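Local atomic coordinates of Pbp related beta-lactamase (Pyrococcus abyssi, PDB entry 2QMI), a protein that probably hydrolyses peptides as a serine peptidase of the penicillin-binding-protein and beta-lactamase family, assembled as a self-compartmentalizing octamer. Residues P191-N195 with L244-M250; W276-G280 with E353-I357; V84-V88 with K170-V175. All blocks are in the same frame, centred on the assembly; numbering follows the deposited sequence.

Followed from the N terminus, the three contacts close one after another, with no nesting or crossing. Interaction 3 comes first: the turn 84-88, which follows helix 61-74, packs on helix 162-176 and closes a loop holding helices but no strand. Interaction 1 follows, where helix 241-252, which lies on the sheet of the beta-lactamase-like domain, comes back to the loop just after helix 180-189. The centres of interactions 1 and 3 are about 27 Å apart, and their nearest atoms about 11 Å. Interaction 2 closes last, on the opposite side of the chain's centre from interaction 3, and ties a loop of the beta-lactamase-like part to the helix junction that precedes the barrel.

Interaction 1: P191-N195 with L244-M250; sequences PLGMN and LAKYLKM
The loop 191-195 leaves helix 180-189 through a Schellman motif whose C-prime residue is Gly193 (phi/psi 81/11), and it lies along one side of helix 241-252, which itself packs on the antiparallel sheet of the beta-lactamase-like domain (Leu244 and Tyr247 on Ile313 of strand 310-316). Leu192 and Tyr247 set the register, their CA atoms 6.8 Å apart. Leu192 has the largest area covered here; its chi1 of -118° lies between wells and its chi2 is near p. That conformation puts CD2 3.7 Å from Tyr247 CD1, at the ring edge, and CD1 4.3 Å from Met250 SD. Met194, at the centre of an inverse gamma turn, takes chi angles m, t, p. Its CB leaves sideways, yet the bent end returns to the helix: CE lies 3.8 Å from Tyr247 CB, while SD sits 5.3 Å from the Tyr247 ring centroid, an oblique Met-aromatic contact. Tyr247 is t at chi1, and its hydroxyl hydrogen-bonds outside the pair, to Tyr251 and Ser63. Lys246 is m at chi1 and extended (t, t, t) beyond, which carries NZ to Gly193 O at 3.0 Å, a hydrogen bond; a water accepts from Asn195 N at 3.2 Å. The chemistry therefore divides in two: leucine, methionine and tyrosine pack together, and an exposed lysine ties its ammonium to the Gly193 carbonyl in the turn that ends helix 180-189.

Interaction 2: W276-G280 with E353-I357; sequences WEIFG and ELPFI
Phe279, Ile278 and Pro355 carry most of this small contact, which buries 178 Å² in total. Segment 276-280 is an irregular loop between strands 272-273 and 283-284, with Ile278 at phi/psi -121/-55 and Phe279 at -100/-19. Across from it, helix 350-353 gives way to helix 355-364 through Leu354, an extended residue (-102/107) at the N-cap position of the second helix; Ile357 N hydrogen-bonds to Leu354 O at 2.9 Å. The closest CA pair is Ile278 with Pro355, 8.1 Å apart, so side chains span the gap.

Phe279, chi1 m and chi2 -83°, starts sideways, but its ring reaches the helix junction. Its CZ is 3.7 Å from Leu354 CD2, which lies at the ring edge, and 4.1 Å from Phe356 CE1; CE1 is 4.1 Å from Pro355 CD. Phe294 meets the same ring edge-to-face. Ile278 points toward the other segment with chi angles m, t, placing CG2 4.3 Å from Pro355 CG and 4.5 Å from Phe356 CD1, at the edge of that ring. Pro355, the first residue of helix 355-364, turns its C-gamma-endo ring to both. Phe356 is p at chi1 (44°), which swings its ring toward Phe279; it also stacks with Tyr336.

Helix 355-364 leads from the beta-lactamase-like part to the closed eight-stranded barrel (strands 368-371 to 442-446), and a second subunit lies close by: Arg422 NH2 of that subunit hydrogen-bonds to Ile278 O. No hydrogen bond links the two segments, so contact between them rests on apolar and aromatic packing.

Interaction 3: V84-V88 with K170-V175; sequences VEKFV and KIIEKV
This is apolar packing of a turn against a helix, within the helical part of the beta-lactamase-like domain. Residues 84-86 have helical angles, and Val84 O accepts from Phe87 N at 3.2 Å and Val88 N at 2.9 Å before Val88 extends (-127/133). The register pairs Phe87 with Ile171, CA to CA 5.7 Å, on helix 162-176. Phe87 (chi1 -45°, chi2 -82°) points toward the helix: Ile171 CG2 lies over one ring face, Phe87 CE1 meets Val175 CG2 at 3.6 Å, and Phe87 CB meets Lys174 CG at 3.7 Å. Ile171, m and t, sends CD1 to Val84 CG1 at 4.2 Å, and its CG1 lies 4.1 Å from Val88 CG2. Lys170 lends its CG to Val88 CG2 at 4.1 Å, while its NZ pairs with Glu173 OE1 at 2.5 Å and with Glu137. Elsewhere on helix 162-176, Ile172 packs on helix 61-74; the contact is plain packing in the helical region of the beta-lactamase/penicillin-binding-protein fold.

Interaction 1: P191-N195 with L244-M250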
loop_
_atom_site.group_PDB
_atom_site.type_symbol
_atom_site.label_atom_id
_atom_site.label_comp_id
_atom_site.label_asym_id
_atom_site.label_seq_id
_atom_site.Cartn_x
_atom_site.Cartn_y
_atom_site.Cartn_z
ATOM N N PRO A 191 -54.777 11.034 -24.061
ATOM C CA PRO A 191 -55.796 10.273 -24.789
ATOM C C PRO A 191 -55.665 8.764 -24.586
ATOM O O PRO A 191 -56.619 8.010 -24.810
ATOM C CB PRO A 191 -55.572 10.688 -26.247
ATOM C CG PRO A 191 -54.136 11.142 -26.272
ATOM C CD PRO A 191 -54.007 11.887 -24.979
ATOM N N LEU A 192 -54.484 8.320 -24.161
ATOM C CA LEU A 192 -54.243 6.897 -23.929
ATOM C C LEU A 192 -54.471 6.524 -22.461
ATOM O O LEU A 192 -54.399 5.353 -22.094
ATOM C CB LEU A 192 -52.818 6.527 -24.350
ATOM C CG LEU A 192 -52.650 5.510 -25.480
ATOM C CD1 LEU A 192 -53.628 5.791 -26.615
ATOM C CD2 LEU A 192 -51.207 5.563 -25.978
ATOM N N GLY A 193 -54.736 7.524 -21.629
ATOM C CA GLY A 193 -54.990 7.276 -20.217
ATOM C C GLY A 193 -53.778 7.088 -19.314
ATOM O O GLY A 193 -53.922 6.677 -18.156
ATOM N N MET A 194 -52.591 7.391 -19.832
ATOM C CA MET A 194 -51.356 7.253 -19.068
ATOM C C MET A 194 -51.141 8.483 -18.199
ATOM O O MET A 194 -50.432 9.415 -18.588
ATOM C CB MET A 194 -50.184 7.062 -20.029
ATOM C CG MET A 194 -50.245 5.723 -20.751
ATOM S SD MET A 194 -49.472 5.713 -22.357
ATOM C CE MET A 194 -47.706 5.567 -21.878
ATOM N N ASN A 195 -51.756 8.469 -17.017
ATOM C CA ASN A 195 -51.679 9.589 -16.091
ATOM C C ASN A 195 -50.506 9.545 -15.124
ATOM O O ASN A 195 -50.390 10.412 -14.260
ATOM C CB ASN A 195 -52.987 9.698 -15.307
ATOM C CG ASN A 195 -54.208 9.758 -16.218
ATOM O OD1 ASN A 195 -54.313 10.632 -17.084
ATOM N ND2 ASN A 195 -55.137 8.822 -16.025
ATOM N N LEU A 244 -47.483 1.498 -19.484
ATOM C CA LEU A 244 -46.947 0.977 -20.739
ATOM C C LEU A 244 -47.843 -0.134 -21.283
ATOM O O LEU A 244 -47.822 -0.426 -22.482
ATOM C CB LEU A 244 -45.522 0.458 -20.538
ATOM C CG LEU A 244 -44.520 1.543 -20.135
ATOM C CD1 LEU A 244 -43.155 0.912 -19.837
ATOM C CD2 LEU A 244 -44.416 2.581 -21.250
ATOM N N ALA A 245 -48.622 -0.761 -20.403
ATOM C CA ALA A 245 -49.546 -1.815 -20.840
ATOM C C ALA A 245 -50.641 -1.152 -21.681
ATOM O O ALA A 245 -50.985 -1.628 -22.757
ATOM C CB ALA A 245 -50.159 -2.524 -19.640
ATOM N N LYS A 246 -51.173 -0.039 -21.179
ATOM C CA LYS A 246 -52.204 0.707 -21.890
ATOM C C LYS A 246 -51.625 1.133 -23.230
ATOM O O LYS A 246 -52.315 1.142 -24.245
ATOM C CB LYS A 246 -52.601 1.957 -21.102
ATOM C CG LYS A 246 -53.264 1.684 -19.766
ATOM C CD LYS A 246 -53.477 2.974 -18.999
ATOM C CE LYS A 246 -54.171 2.712 -17.681
ATOM N NZ LYS A 246 -54.261 3.952 -16.870
ATOM N N TYR A 247 -50.344 1.494 -23.206
ATOM C CA TYR A 247 -49.623 1.934 -24.391
ATOM C C TYR A 247 -49.486 0.797 -25.399
ATOM O O TYR A 247 -49.701 0.988 -26.600
ATOM C CB TYR A 247 -48.240 2.456 -23.988
ATOM C CG TYR A 247 -47.408 2.983 -25.132
ATOM C CD1 TYR A 247 -47.859 4.043 -25.920
ATOM C CD2 TYR A 247 -46.158 2.431 -25.421
ATOM C CE1 TYR A 247 -47.086 4.541 -26.966
ATOM C CE2 TYR A 247 -45.379 2.921 -26.463
ATOM C CZ TYR A 247 -45.848 3.974 -27.233
ATOM O OH TYR A 247 -45.082 4.452 -28.266
ATOM N N LEU A 248 -49.118 -0.383 -24.909
ATOM C CA LEU A 248 -48.971 -1.553 -25.770
ATOM C C LEU A 248 -50.329 -1.938 -26.353
ATOM O O LEU A 248 -50.428 -2.310 -27.519
ATOM C CB LEU A 248 -48.385 -2.721 -24.969
ATOM C CG LEU A 248 -46.861 -2.664 -24.795
ATOM C CD1 LEU A 248 -46.390 -3.606 -23.693
ATOM C CD2 LEU A 248 -46.216 -3.012 -26.121
ATOM N N LYS A 249 -51.371 -1.823 -25.532
ATOM C CA LYS A 249 -52.743 -2.153 -25.930
ATOM C C LYS A 249 -53.118 -1.473 -27.253
ATOM O O LYS A 249 -53.740 -2.075 -28.126
ATOM C CB LYS A 249 -53.708 -1.727 -24.813
ATOM C CG LYS A 249 -55.181 -2.034 -25.045
ATOM C CD LYS A 249 -56.017 -1.632 -23.811
ATOM C CE LYS A 249 -57.513 -1.934 -23.992
ATOM N NZ LYS A 249 -57.778 -3.384 -24.321
ATOM N N MET A 250 -52.712 -0.219 -27.398
ATOM C CA MET A 250 -53.006 0.538 -28.605
ATOM C C MET A 250 -52.434 -0.144 -29.850
ATOM O O MET A 250 -53.146 -0.340 -30.839
ATOM C CB MET A 250 -52.437 1.954 -28.499
ATOM C CG MET A 250 -52.875 2.853 -29.634
ATOM S SD MET A 250 -51.670 4.121 -30.032
ATOM C CE MET A 250 -50.488 3.139 -30.959
HETATM O O HOH W 1 -52.295 5.797 -15.250
#

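Interaction 2: W276-G280 with E353-I357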
loop_
_atom_site.group_PDB
_atom_site.type_symbol
_atom_site.label_atom_id
_atom_site.label_comp_id
_atom_site.label_asym_id
_atom_site.label_seq_id
_atom_site.Cartn_x
_atom_site.Cartn_y
_atom_site.Cartn_z
ATOM N N TRP A 276 -27.534 -6.205 -34.249
ATOM C CA TRP A 276 -28.082 -7.021 -33.158
ATOM C C TRP A 276 -28.878 -8.225 -33.624
ATOM O O TRP A 276 -30.106 -8.254 -33.502
ATOM C CB TRP A 276 -28.976 -6.149 -32.278
ATOM C CG TRP A 276 -28.203 -5.194 -31.426
ATOM C CD1 TRP A 276 -28.530 -3.895 -31.132
ATOM C CD2 TRP A 276 -26.988 -5.475 -30.715
ATOM N NE1 TRP A 276 -27.588 -3.351 -30.276
ATOM C CE2 TRP A 276 -26.632 -4.299 -30.008
ATOM C CE3 TRP A 276 -26.163 -6.607 -30.605
ATOM C CZ2 TRP A 276 -25.486 -4.224 -29.205
ATOM C CZ3 TRP A 276 -25.024 -6.530 -29.805
ATOM C CH2 TRP A 276 -24.699 -5.343 -29.114
ATOM N N GLU A 277 -28.178 -9.232 -34.130
ATOM C CA GLU A 277 -28.830 -10.438 -34.623
ATOM C C GLU A 277 -28.913 -11.493 -33.527
ATOM O O GLU A 277 -27.887 -11.975 -33.018
ATOM C CB GLU A 277 -28.053 -10.982 -35.815
ATOM C CG GLU A 277 -28.912 -11.716 -36.819
ATOM C CD GLU A 277 -28.316 -11.651 -38.220
ATOM O OE1 GLU A 277 -28.971 -12.121 -39.184
ATOM O OE2 GLU A 277 -27.183 -11.119 -38.347
ATOM N N ILE A 278 -30.140 -11.854 -33.168
ATOM C CA ILE A 278 -30.355 -12.846 -32.132
ATOM C C ILE A 278 -31.139 -14.041 -32.656
ATOM O O ILE A 278 -30.684 -15.178 -32.552
ATOM C CB ILE A 278 -31.107 -12.235 -30.930
ATOM C CG1 ILE A 278 -30.315 -11.043 -30.381
ATOM C CG2 ILE A 278 -31.295 -13.294 -29.845
ATOM C CD1 ILE A 278 -31.001 -10.301 -29.242
ATOM N N PHE A 279 -32.311 -13.779 -33.224
ATOM C CA PHE A 279 -33.159 -14.842 -33.755
ATOM C C PHE A 279 -33.059 -14.992 -35.276
ATOM O O PHE A 279 -33.435 -16.027 -35.826
ATOM C CB PHE A 279 -34.615 -14.588 -33.351
ATOM C CG PHE A 279 -34.843 -14.628 -31.863
ATOM C CD1 PHE A 279 -35.023 -15.841 -31.205
ATOM C CD2 PHE A 279 -34.826 -13.455 -31.112
ATOM C CE1 PHE A 279 -35.178 -15.888 -29.824
ATOM C CE2 PHE A 279 -34.979 -13.486 -29.727
ATOM C CZ PHE A 279 -35.155 -14.705 -29.079
ATOM N N GLY A 280 -32.567 -13.971 -35.967
ATOM C CA GLY A 280 -32.459 -14.098 -37.412
ATOM C C GLY A 280 -32.211 -12.827 -38.193
ATOM O O GLY A 280 -31.105 -12.285 -38.175
ATOM N N GLU A 353 -35.596 -22.780 -25.927
ATOM C CA GLU A 353 -35.796 -22.005 -27.157
ATOM C C GLU A 353 -35.100 -20.643 -27.195
ATOM O O GLU A 353 -34.915 -20.073 -28.271
ATOM C CB GLU A 353 -37.299 -21.803 -27.406
ATOM C CG GLU A 353 -38.104 -23.098 -27.524
ATOM C CD GLU A 353 -38.327 -23.530 -28.959
ATOM O OE1 GLU A 353 -39.099 -22.855 -29.670
ATOM O OE2 GLU A 353 -37.735 -24.547 -29.384
ATOM N N LEU A 354 -34.734 -20.107 -26.034
ATOM C CA LEU A 354 -34.061 -18.810 -25.978
ATOM C C LEU A 354 -32.564 -19.002 -25.765
ATOM O O LEU A 354 -32.120 -19.349 -24.673
ATOM C CB LEU A 354 -34.642 -17.956 -24.849
ATOM C CG LEU A 354 -36.129 -17.599 -24.956
ATOM C CD1 LEU A 354 -36.543 -16.848 -23.704
ATOM C CD2 LEU A 354 -36.390 -16.759 -26.220
ATOM N N PRO A 355 -31.763 -18.759 -26.812
ATOM C CA PRO A 355 -30.304 -18.909 -26.759
ATOM C C PRO A 355 -29.604 -18.277 -25.561
ATOM O O PRO A 355 -28.774 -18.925 -24.922
ATOM C CB PRO A 355 -29.839 -18.334 -28.101
ATOM C CG PRO A 355 -30.964 -17.416 -28.508
ATOM C CD PRO A 355 -32.185 -18.179 -28.098
ATOM N N PHE A 356 -29.943 -17.032 -25.238
ATOM C CA PHE A 356 -29.302 -16.369 -24.113
ATOM C C PHE A 356 -29.553 -17.052 -22.777
ATOM O O PHE A 356 -28.874 -16.755 -21.792
ATOM C CB PHE A 356 -29.707 -14.884 -24.021
ATOM C CG PHE A 356 -31.184 -14.617 -24.226
ATOM C CD1 PHE A 356 -31.660 -14.188 -25.459
ATOM C CD2 PHE A 356 -32.086 -14.750 -23.172
ATOM C CE1 PHE A 356 -33.012 -13.891 -25.640
ATOM C CE2 PHE A 356 -33.441 -14.455 -23.343
ATOM C CZ PHE A 356 -33.903 -14.026 -24.574
ATOM N N ILE A 357 -30.505 -17.979 -22.735
ATOM C CA ILE A 357 -30.796 -18.672 -21.483
ATOM C C ILE A 357 -30.034 -19.984 -21.270
ATOM O O ILE A 357 -29.471 -20.190 -20.199
ATOM C CB ILE A 357 -32.312 -18.918 -21.328
ATOM C CG1 ILE A 357 -33.043 -17.572 -21.342
ATOM C CG2 ILE A 357 -32.600 -19.634 -20.015
ATOM C CD1 ILE A 357 -34.537 -17.670 -21.189
#

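Interaction 3: V84-V88 with K170-V175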
loop_
_atom_site.group_PDB
_atom_site.type_symbol
_atom_site.label_atom_id
_atom_site.label_comp_id
_atom_site.label_asym_id
_atom_site.label_seq_id
_atom_site.Cartn_x
_atom_site.Cartn_y
_atom_site.Cartn_z
ATOM N N VAL A 84 -34.196 17.244 -43.281
ATOM C CA VAL A 84 -34.176 17.766 -41.920
ATOM C C VAL A 84 -33.864 19.265 -41.899
ATOM O O VAL A 84 -34.167 19.954 -40.917
ATOM C CB VAL A 84 -33.132 17.023 -41.059
ATOM C CG1 VAL A 84 -33.146 17.557 -39.633
ATOM C CG2 VAL A 84 -33.417 15.525 -41.088
ATOM N N GLU A 85 -33.255 19.760 -42.979
ATOM C CA GLU A 85 -32.909 21.180 -43.094
ATOM C C GLU A 85 -34.166 22.053 -43.232
ATOM O O GLU A 85 -34.123 23.263 -43.008
ATOM C CB GLU A 85 -31.981 21.423 -44.299
ATOM C CG GLU A 85 -30.675 20.631 -44.275
ATOM C CD GLU A 85 -29.707 21.047 -45.382
ATOM O OE1 GLU A 85 -30.182 21.416 -46.489
ATOM O OE2 GLU A 85 -28.472 20.989 -45.149
ATOM N N LYS A 86 -35.287 21.447 -43.602
ATOM C CA LYS A 86 -36.523 22.214 -43.733
ATOM C C LYS A 86 -37.074 22.640 -42.370
ATOM O O LYS A 86 -37.867 23.576 -42.283
ATOM C CB LYS A 86 -37.586 21.395 -44.467
ATOM C CG LYS A 86 -39.008 21.858 -44.171
ATOM C CD LYS A 86 -40.056 21.119 -44.994
ATOM C CE LYS A 86 -40.110 21.654 -46.412
ATOM N NZ LYS A 86 -41.353 21.206 -47.099
ATOM N N PHE A 87 -36.645 21.963 -41.310
ATOM C CA PHE A 87 -37.140 22.253 -39.960
ATOM C C PHE A 87 -36.054 22.630 -38.955
ATOM O O PHE A 87 -36.345 23.238 -37.920
ATOM C CB PHE A 87 -37.881 21.030 -39.419
ATOM C CG PHE A 87 -38.828 20.412 -40.402
ATOM C CD1 PHE A 87 -40.101 20.936 -40.586
ATOM C CD2 PHE A 87 -38.437 19.318 -41.166
ATOM C CE1 PHE A 87 -40.975 20.383 -41.517
ATOM C CE2 PHE A 87 -39.305 18.755 -42.107
ATOM C CZ PHE A 87 -40.576 19.291 -42.280
ATOM N N VAL A 88 -34.811 22.257 -39.244
ATOM C CA VAL A 88 -33.721 22.540 -38.322
ATOM C C VAL A 88 -32.579 23.270 -38.999
ATOM O O VAL A 88 -32.148 22.892 -40.090
ATOM C CB VAL A 88 -33.181 21.229 -37.685
ATOM C CG1 VAL A 88 -32.137 21.547 -36.619
ATOM C CG2 VAL A 88 -34.339 20.425 -37.086
ATOM N N LYS A 170 -37.019 18.063 -32.145
ATOM C CA LYS A 170 -37.002 19.462 -32.553
ATOM C C LYS A 170 -37.937 19.675 -33.746
ATOM O O LYS A 170 -38.577 20.715 -33.871
ATOM C CB LYS A 170 -35.572 19.879 -32.922
ATOM C CG LYS A 170 -35.413 21.362 -33.256
ATOM C CD LYS A 170 -35.997 22.227 -32.152
ATOM C CE LYS A 170 -35.316 21.971 -30.823
ATOM N NZ LYS A 170 -36.050 22.648 -29.702
ATOM N N ILE A 171 -38.000 18.684 -34.628
ATOM C CA ILE A 171 -38.876 18.757 -35.789
ATOM C C ILE A 171 -40.325 18.806 -35.299
ATOM O O ILE A 171 -41.157 19.537 -35.841
ATOM C CB ILE A 171 -38.661 17.538 -36.711
ATOM C CG1 ILE A 171 -37.304 17.670 -37.404
ATOM C CG2 ILE A 171 -39.782 17.439 -37.729
ATOM C CD1 ILE A 171 -36.962 16.550 -38.340
ATOM N N ILE A 172 -40.612 18.040 -34.253
ATOM C CA ILE A 172 -41.950 18.005 -33.680
ATOM C C ILE A 172 -42.347 19.380 -33.155
ATOM O O ILE A 172 -43.476 19.825 -33.355
ATOM C CB ILE A 172 -42.023 16.968 -32.545
ATOM C CG1 ILE A 172 -42.012 15.562 -33.156
ATOM C CG2 ILE A 172 -43.246 17.219 -31.670
ATOM C CD1 ILE A 172 -42.014 14.430 -32.140
ATOM N N GLU A 173 -41.420 20.061 -32.492
ATOM C CA GLU A 173 -41.715 21.384 -31.960
ATOM C C GLU A 173 -41.868 22.376 -33.113
ATOM O O GLU A 173 -42.766 23.220 -33.112
ATOM C CB GLU A 173 -40.597 21.850 -31.021
ATOM C CG GLU A 173 -40.236 20.847 -29.929
ATOM C CD GLU A 173 -39.382 21.460 -28.833
ATOM O OE1 GLU A 173 -38.482 22.265 -29.159
ATOM O OE2 GLU A 173 -39.604 21.132 -27.649
ATOM N N LYS A 174 -40.981 22.262 -34.095
ATOM C CA LYS A 174 -41.008 23.143 -35.250
ATOM C C LYS A 174 -42.360 23.074 -35.959
ATOM O O LYS A 174 -42.934 24.099 -36.328
ATOM C CB LYS A 174 -39.893 22.758 -36.228
ATOM C CG LYS A 174 -39.956 23.492 -37.570
ATOM C CD LYS A 174 -39.705 24.985 -37.403
ATOM C CE LYS A 174 -39.897 25.727 -38.715
ATOM N NZ LYS A 174 -39.658 27.189 -38.543
ATOM N N VAL A 175 -42.873 21.862 -36.135
ATOM C CA VAL A 175 -44.142 21.666 -36.827
ATOM C C VAL A 175 -45.403 21.857 -35.992
ATOM O O VAL A 175 -46.359 22.453 -36.473
ATOM C CB VAL A 175 -44.190 20.274 -37.492
ATOM C CG1 VAL A 175 -45.567 20.019 -38.080
ATOM C CG2 VAL A 175 -43.123 20.186 -38.577
#